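Local coordinates for cocosin 1 acidic chain (Cocos nucifera, PDB 5WPW), which serves as an 11S globulin seed storage protein, a nutrient reservoir of the coconut seed, and is a potential food allergen, at residues 318-323 against 339-344; 388-393 against 398-403. The protein carries 2 engineered substitutions. All blocks are in the same frame, centred on the assembly; numbering follows the deposited sequence.

Contact 1: residues 318-323 against 339-344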
loop_
_atom_site.group_PDB
_atom_site.type_symbol
_atom_site.label_atom_id
_atom_site.label_comp_id
_atom_site.label_asym_id
_atom_site.label_seq_id
_atom_site.Cartn_x
_atom_site.Cartn_y
_atom_site.Cartn_z
ATOM N N GLY A 318 -6.615 42.150 2.026
ATOM C CA GLY A 318 -7.865 41.507 2.374
ATOM C C GLY A 318 -8.068 41.405 3.865
ATOM O O GLY A 318 -7.126 41.497 4.655
ATOM N N ARG A 319 -9.327 41.237 4.241
ATOM C CA ARG A 319 -9.727 41.013 5.619
ATOM C C ARG A 319 -9.780 39.515 5.891
ATOM O O ARG A 319 -10.456 38.780 5.167
ATOM C CB ARG A 319 -11.108 41.614 5.887
ATOM C CG ARG A 319 -11.467 41.709 7.350
ATOM C CD ARG A 319 -10.778 42.923 7.930
ATOM N NE ARG A 319 -10.921 43.038 9.378
ATOM C CZ ARG A 319 -10.294 43.961 10.100
ATOM N NH1 ARG A 319 -9.485 44.826 9.497
ATOM N NH2 ARG A 319 -10.475 44.022 11.418
ATOM N N VAL A 320 -9.081 39.073 6.929
ATOM C CA VAL A 320 -9.160 37.693 7.412
ATOM C C VAL A 320 -9.730 37.703 8.823
ATOM O O VAL A 320 -9.259 38.450 9.689
ATOM C CB VAL A 320 -7.787 36.996 7.398
ATOM C CG1 VAL A 320 -7.947 35.497 7.752
ATOM C CG2 VAL A 320 -7.128 37.164 6.065
ATOM N N GLU A 321 -10.730 36.860 9.063
ATOM C CA GLU A 321 -11.208 36.603 10.406
ATOM C C GLU A 321 -11.038 35.125 10.720
ATOM O O GLU A 321 -11.392 34.274 9.900
ATOM C CB GLU A 321 -12.652 37.012 10.546
ATOM C CG GLU A 321 -12.826 38.507 10.382
ATOM C CD GLU A 321 -14.260 38.907 10.561
ATOM O OE1 GLU A 321 -14.771 39.669 9.720
ATOM O OE2 GLU A 321 -14.872 38.439 11.540
ATOM N N VAL A 322 -10.502 34.836 11.893
ATOM C CA VAL A 322 -10.285 33.470 12.351
ATOM C C VAL A 322 -10.963 33.299 13.704
ATOM O O VAL A 322 -10.837 34.162 14.577
ATOM C CB VAL A 322 -8.773 33.161 12.424
ATOM C CG1 VAL A 322 -8.549 31.708 12.908
ATOM C CG2 VAL A 322 -8.138 33.392 11.081
ATOM N N ALA A 323 -11.691 32.190 13.873
ATOM C CA ALA A 323 -12.395 31.842 15.106
ATOM C C ALA A 323 -11.872 30.511 15.655
ATOM O O ALA A 323 -11.577 29.597 14.880
ATOM C CB ALA A 323 -13.905 31.727 14.864
ATOM N N GLN A 339 3.113 39.682 4.215
ATOM C CA GLN A 339 2.737 39.241 5.548
ATOM C C GLN A 339 2.278 37.789 5.550
ATOM O O GLN A 339 1.733 37.276 4.567
ATOM C CB GLN A 339 1.628 40.119 6.119
ATOM C CG GLN A 339 1.934 41.593 5.945
ATOM C CD GLN A 339 0.985 42.469 6.705
ATOM O OE1 GLN A 339 -0.218 42.261 6.683
ATOM N NE2 GLN A 339 1.528 43.466 7.391
ATOM N N LEU A 340 2.425 37.178 6.705
ATOM C CA LEU A 340 2.203 35.757 6.890
ATOM C C LEU A 340 1.238 35.552 8.042
ATOM O O LEU A 340 1.291 36.270 9.048
ATOM C CB LEU A 340 3.521 35.053 7.157
ATOM C CG LEU A 340 3.516 33.553 7.401
ATOM C CD1 LEU A 340 4.779 32.955 6.813
ATOM C CD2 LEU A 340 3.446 33.298 8.886
ATOM N N LEU A 341 0.372 34.554 7.903
ATOM C CA LEU A 341 -0.609 34.241 8.933
ATOM C C LEU A 341 -0.706 32.731 9.036
ATOM O O LEU A 341 -0.967 32.068 8.031
ATOM C CB LEU A 341 -1.992 34.814 8.596
ATOM C CG LEU A 341 -3.113 34.590 9.607
ATOM C CD1 LEU A 341 -2.779 35.327 10.911
ATOM C CD2 LEU A 341 -4.504 35.021 9.057
ATOM N N ILE A 342 -0.548 32.202 10.241
ATOM C CA ILE A 342 -0.787 30.781 10.493
ATOM C C ILE A 342 -2.219 30.581 10.975
ATOM O O ILE A 342 -2.630 31.137 12.002
ATOM C CB ILE A 342 0.202 30.227 11.520
ATOM C CG1 ILE A 342 1.618 30.742 11.255
ATOM C CG2 ILE A 342 0.146 28.694 11.529
ATOM C CD1 ILE A 342 2.284 30.123 10.104
ATOM N N VAL A 343 -2.967 29.740 10.272
ATOM C CA VAL A 343 -4.303 29.367 10.710
ATOM C C VAL A 343 -4.234 27.925 11.209
ATOM O O VAL A 343 -4.001 26.998 10.419
ATOM C CB VAL A 343 -5.329 29.550 9.589
ATOM C CG1 VAL A 343 -6.759 29.295 10.091
ATOM C CG2 VAL A 343 -5.204 31.005 9.004
ATOM N N PRO A 344 -4.422 27.695 12.501
ATOM C CA PRO A 344 -4.313 26.338 13.036
ATOM C C PRO A 344 -5.410 25.420 12.530
ATOM O O PRO A 344 -6.517 25.843 12.191
ATOM C CB PRO A 344 -4.421 26.549 14.549
ATOM C CG PRO A 344 -4.047 27.987 14.763
ATOM C CD PRO A 344 -4.553 28.702 13.563
#

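Contact 2: residues 388-393 against 398-403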
loop_
_atom_site.group_PDB
_atom_site.type_symbol
_atom_site.label_atom_id
_atom_site.label_comp_id
_atom_site.label_asym_id
_atom_site.label_seq_id
_atom_site.Cartn_x
_atom_site.Cartn_y
_atom_site.Cartn_z
ATOM N N VAL A 388 -32.631 19.741 12.149
ATOM C CA VAL A 388 -31.445 19.850 12.987
ATOM C C VAL A 388 -30.998 21.304 13.091
ATOM O O VAL A 388 -30.654 21.788 14.176
ATOM C CB VAL A 388 -30.324 18.945 12.433
ATOM C CG1 VAL A 388 -28.987 19.259 13.110
ATOM C CG2 VAL A 388 -30.713 17.474 12.565
ATOM N N LEU A 389 -30.989 22.022 11.968
ATOM C CA LEU A 389 -30.623 23.436 12.003
ATOM C C LEU A 389 -31.666 24.265 12.747
ATOM O O LEU A 389 -31.320 25.190 13.494
ATOM C CB LEU A 389 -30.459 23.976 10.588
ATOM C CG LEU A 389 -29.393 23.370 9.665
ATOM C CD1 LEU A 389 -29.525 23.940 8.294
ATOM C CD2 LEU A 389 -28.020 23.613 10.197
ATOM N N MET A 390 -32.948 23.980 12.522
ATOM C CA MET A 390 -33.981 24.691 13.279
ATOM C C MET A 390 -33.709 24.588 14.768
ATOM O O MET A 390 -33.461 25.596 15.436
ATOM C CB MET A 390 -35.361 24.140 12.933
ATOM C CG MET A 390 -35.839 24.611 11.560
ATOM S SD MET A 390 -37.297 23.745 10.962
ATOM C CE MET A 390 -38.519 24.295 12.184
ATOM N N ASN A 391 -33.641 23.353 15.287
ATOM C CA ASN A 391 -33.455 23.170 16.720
ATOM C C ASN A 391 -32.097 23.656 17.200
ATOM O O ASN A 391 -31.985 24.096 18.349
ATOM C CB ASN A 391 -33.680 21.697 17.092
ATOM C CG ASN A 391 -35.167 21.287 17.022
ATOM O OD1 ASN A 391 -35.936 21.566 17.941
ATOM N ND2 ASN A 391 -35.557 20.603 15.941
ATOM N N SER A 392 -31.058 23.624 16.334
ATOM C CA SER A 392 -29.710 24.023 16.747
ATOM C C SER A 392 -29.605 25.524 16.983
ATOM O O SER A 392 -28.961 25.970 17.943
ATOM C CB SER A 392 -28.674 23.612 15.686
ATOM O OG SER A 392 -28.664 22.195 15.483
ATOM N N TYR A 393 -30.150 26.319 16.072
ATOM C CA TYR A 393 -30.046 27.766 16.139
ATOM C C TYR A 393 -31.331 28.428 16.630
ATOM O O TYR A 393 -31.398 29.656 16.653
ATOM C CB TYR A 393 -29.669 28.323 14.757
ATOM C CG TYR A 393 -28.341 27.813 14.230
ATOM C CD1 TYR A 393 -27.149 28.234 14.785
ATOM C CD2 TYR A 393 -28.293 26.907 13.177
ATOM C CE1 TYR A 393 -25.928 27.774 14.291
ATOM C CE2 TYR A 393 -27.101 26.442 12.690
ATOM C CZ TYR A 393 -25.923 26.865 13.247
ATOM O OH TYR A 393 -24.733 26.372 12.741
ATOM N N ASP A 398 -38.224 28.624 7.624
ATOM C CA ASP A 398 -37.813 29.580 6.596
ATOM C C ASP A 398 -36.391 30.080 6.837
ATOM O O ASP A 398 -35.574 30.128 5.913
ATOM C CB ASP A 398 -38.788 30.766 6.541
ATOM C CG ASP A 398 -38.430 31.780 5.440
ATOM O OD1 ASP A 398 -38.463 31.414 4.247
ATOM O OD2 ASP A 398 -38.119 32.946 5.767
ATOM N N GLU A 399 -36.096 30.504 8.067
ATOM C CA GLU A 399 -34.759 30.969 8.406
ATOM C C GLU A 399 -33.729 29.858 8.174
ATOM O O GLU A 399 -32.677 30.085 7.562
ATOM C CB GLU A 399 -34.729 31.440 9.867
ATOM C CG GLU A 399 -35.612 32.667 10.210
ATOM C CD GLU A 399 -35.502 33.102 11.686
ATOM O OE1 GLU A 399 -35.826 32.296 12.589
ATOM O OE2 GLU A 399 -35.093 34.257 11.947
ATOM N N ALA A 400 -34.035 28.641 8.640
ATOM C CA ALA A 400 -33.179 27.479 8.376
ATOM C C ALA A 400 -32.892 27.317 6.886
ATOM O O ALA A 400 -31.733 27.167 6.475
ATOM C CB ALA A 400 -33.831 26.209 8.926
ATOM N N ARG A 401 -33.939 27.360 6.051
ATOM C CA ARG A 401 -33.718 27.180 4.619
ATOM C C ARG A 401 -32.949 28.346 4.012
ATOM O O ARG A 401 -32.255 28.168 3.003
ATOM C CB ARG A 401 -35.047 26.979 3.889
ATOM C CG ARG A 401 -35.564 25.550 3.967
ATOM C CD ARG A 401 -36.947 25.396 3.325
ATOM N NE ARG A 401 -36.893 25.306 1.863
ATOM C CZ ARG A 401 -36.445 24.246 1.189
ATOM N NH1 ARG A 401 -36.442 24.256 -0.135
ATOM N NH2 ARG A 401 -36.004 23.174 1.835
ATOM N N ARG A 402 -33.057 29.541 4.591
ATOM C CA ARG A 402 -32.266 30.652 4.070
ATOM C C ARG A 402 -30.797 30.478 4.427
ATOM O O ARG A 402 -29.913 30.749 3.607
ATOM C CB ARG A 402 -32.798 31.979 4.603
ATOM C CG ARG A 402 -33.909 32.570 3.747
ATOM C CD ARG A 402 -35.005 33.177 4.601
ATOM N NE ARG A 402 -34.565 34.368 5.317
ATOM C CZ ARG A 402 -35.104 34.788 6.457
ATOM N NH1 ARG A 402 -36.115 34.111 7.008
ATOM N NH2 ARG A 402 -34.639 35.879 7.050
ATOM N N VAL A 403 -30.520 30.022 5.646
ATOM C CA VAL A 403 -29.140 29.758 6.038
ATOM C C VAL A 403 -28.546 28.662 5.160
ATOM O O VAL A 403 -27.372 28.721 4.766
ATOM C CB VAL A 403 -29.081 29.397 7.532
ATOM C CG1 VAL A 403 -27.820 28.612 7.862
ATOM C CG2 VAL A 403 -29.185 30.645 8.394
#

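Contact 1: residues 318-323 against 339-344
Val320 and Leu341 meet tip to tip where strands 317-323 and 340-343 face each other from opposite sheets of the C-terminal cupin barrel. The strand axes lie 9.5 Å apart and run roughly parallel, at 27°, so the contact is made by side chains with no hydrogen bond between the two backbones. Leu341 spans most of the gap: with CG anti to its own N (chi1 -179°), the extended branch ends in CD2, which lands 3.7 Å from Val320 CG1. This is the tight end. Two residues further along, where the backbones draw closer and Val322 CA is 7.4 Å from Val343 CA, the packing is less close: the two valines lie obliquely, Val322 CG1 being 4.1 Å from Val343 CG1, and Leu341 CD2 is 4.5 Å from Val322 CG2. Phe331 adds its ring to both Leu341 and Val322, while Met349 touches Val322 and Val343. The other face of strand 317-323 carries Arg319 and Glu321 along with Ala323. Arg319 is the exposed residue and forms a salt bridge with Asp332; Glu321 is covered by a neighbouring subunit, where its OE2 accepts a hydrogen bond from Ser184 N of that subunit. The four touching side chains are all buried and wholly aliphatic, so this cross-barrel contact rests on hydrophobic and dispersion forces, with the charges kept to the outer face.

Contact 2: residues 388-393 against 398-403
Helices 386-393 and 397-405, joined by a short loop, come closest where Met390 CA lies 5.7 Å from Ala400 CA, a spacing allowed by the small side chain of Ala400. That methyl points at the first helix and is flanked by two of its residues. Met390 touches it with the side-chain stem rather than the sulfur: CG is 3.7 Å from Ala400 CB. Because CG stands anti to the carbonyl carbon (chi1 -75°), the chain slants across helix 397-405 toward its N-terminal end, where Met390 also touches Arg397, and a bend at chi3 (66°) turns CE away from Ala400 CB. Leu389 comes from the more buried side, its CB 4.4 Å from Ala400 CB and its CD1 4.3 Å from Ala400 O. Its other methyl, CD2, lies in plane at the edge of the Tyr393 ring, within the same helix. Leu381 packs against Leu389, Tyr393 and Val403. On the far side of the second helix a bent salt bridge joins Arg402 NH1 to Asp398 OD2 at 2.6 Å, approaching from above the carboxylate plane (40°). Both helices also bond to a neighbouring subunit, Tyr393 OH to its Leu158 O and Arg402 NH2 to its Asn195 OD1. Between the two segments the contact is thus apolar, centred on the Ala400 methyl, while the polar bonds to the neighbouring subunit are consistent with a part in hexamer assembly.

Contact 1 belongs to the beta-barrel of the C-terminal cupin module and contact 2 to the pair of helices that extends from it. They lie on the same side of the chain's centre, which is about 16 Å from the centre of contact 1 and 40 Å from that of contact 2. Their own centres are about 28 Å apart, and their nearest atoms about 12 Å, without touching. What they share is the neighbouring subunit: the barrel wall meets it through Glu321, Ala323 and Pro344, the helices through residues such as Tyr393 and Arg402. Both thus border one interface of the hexamer.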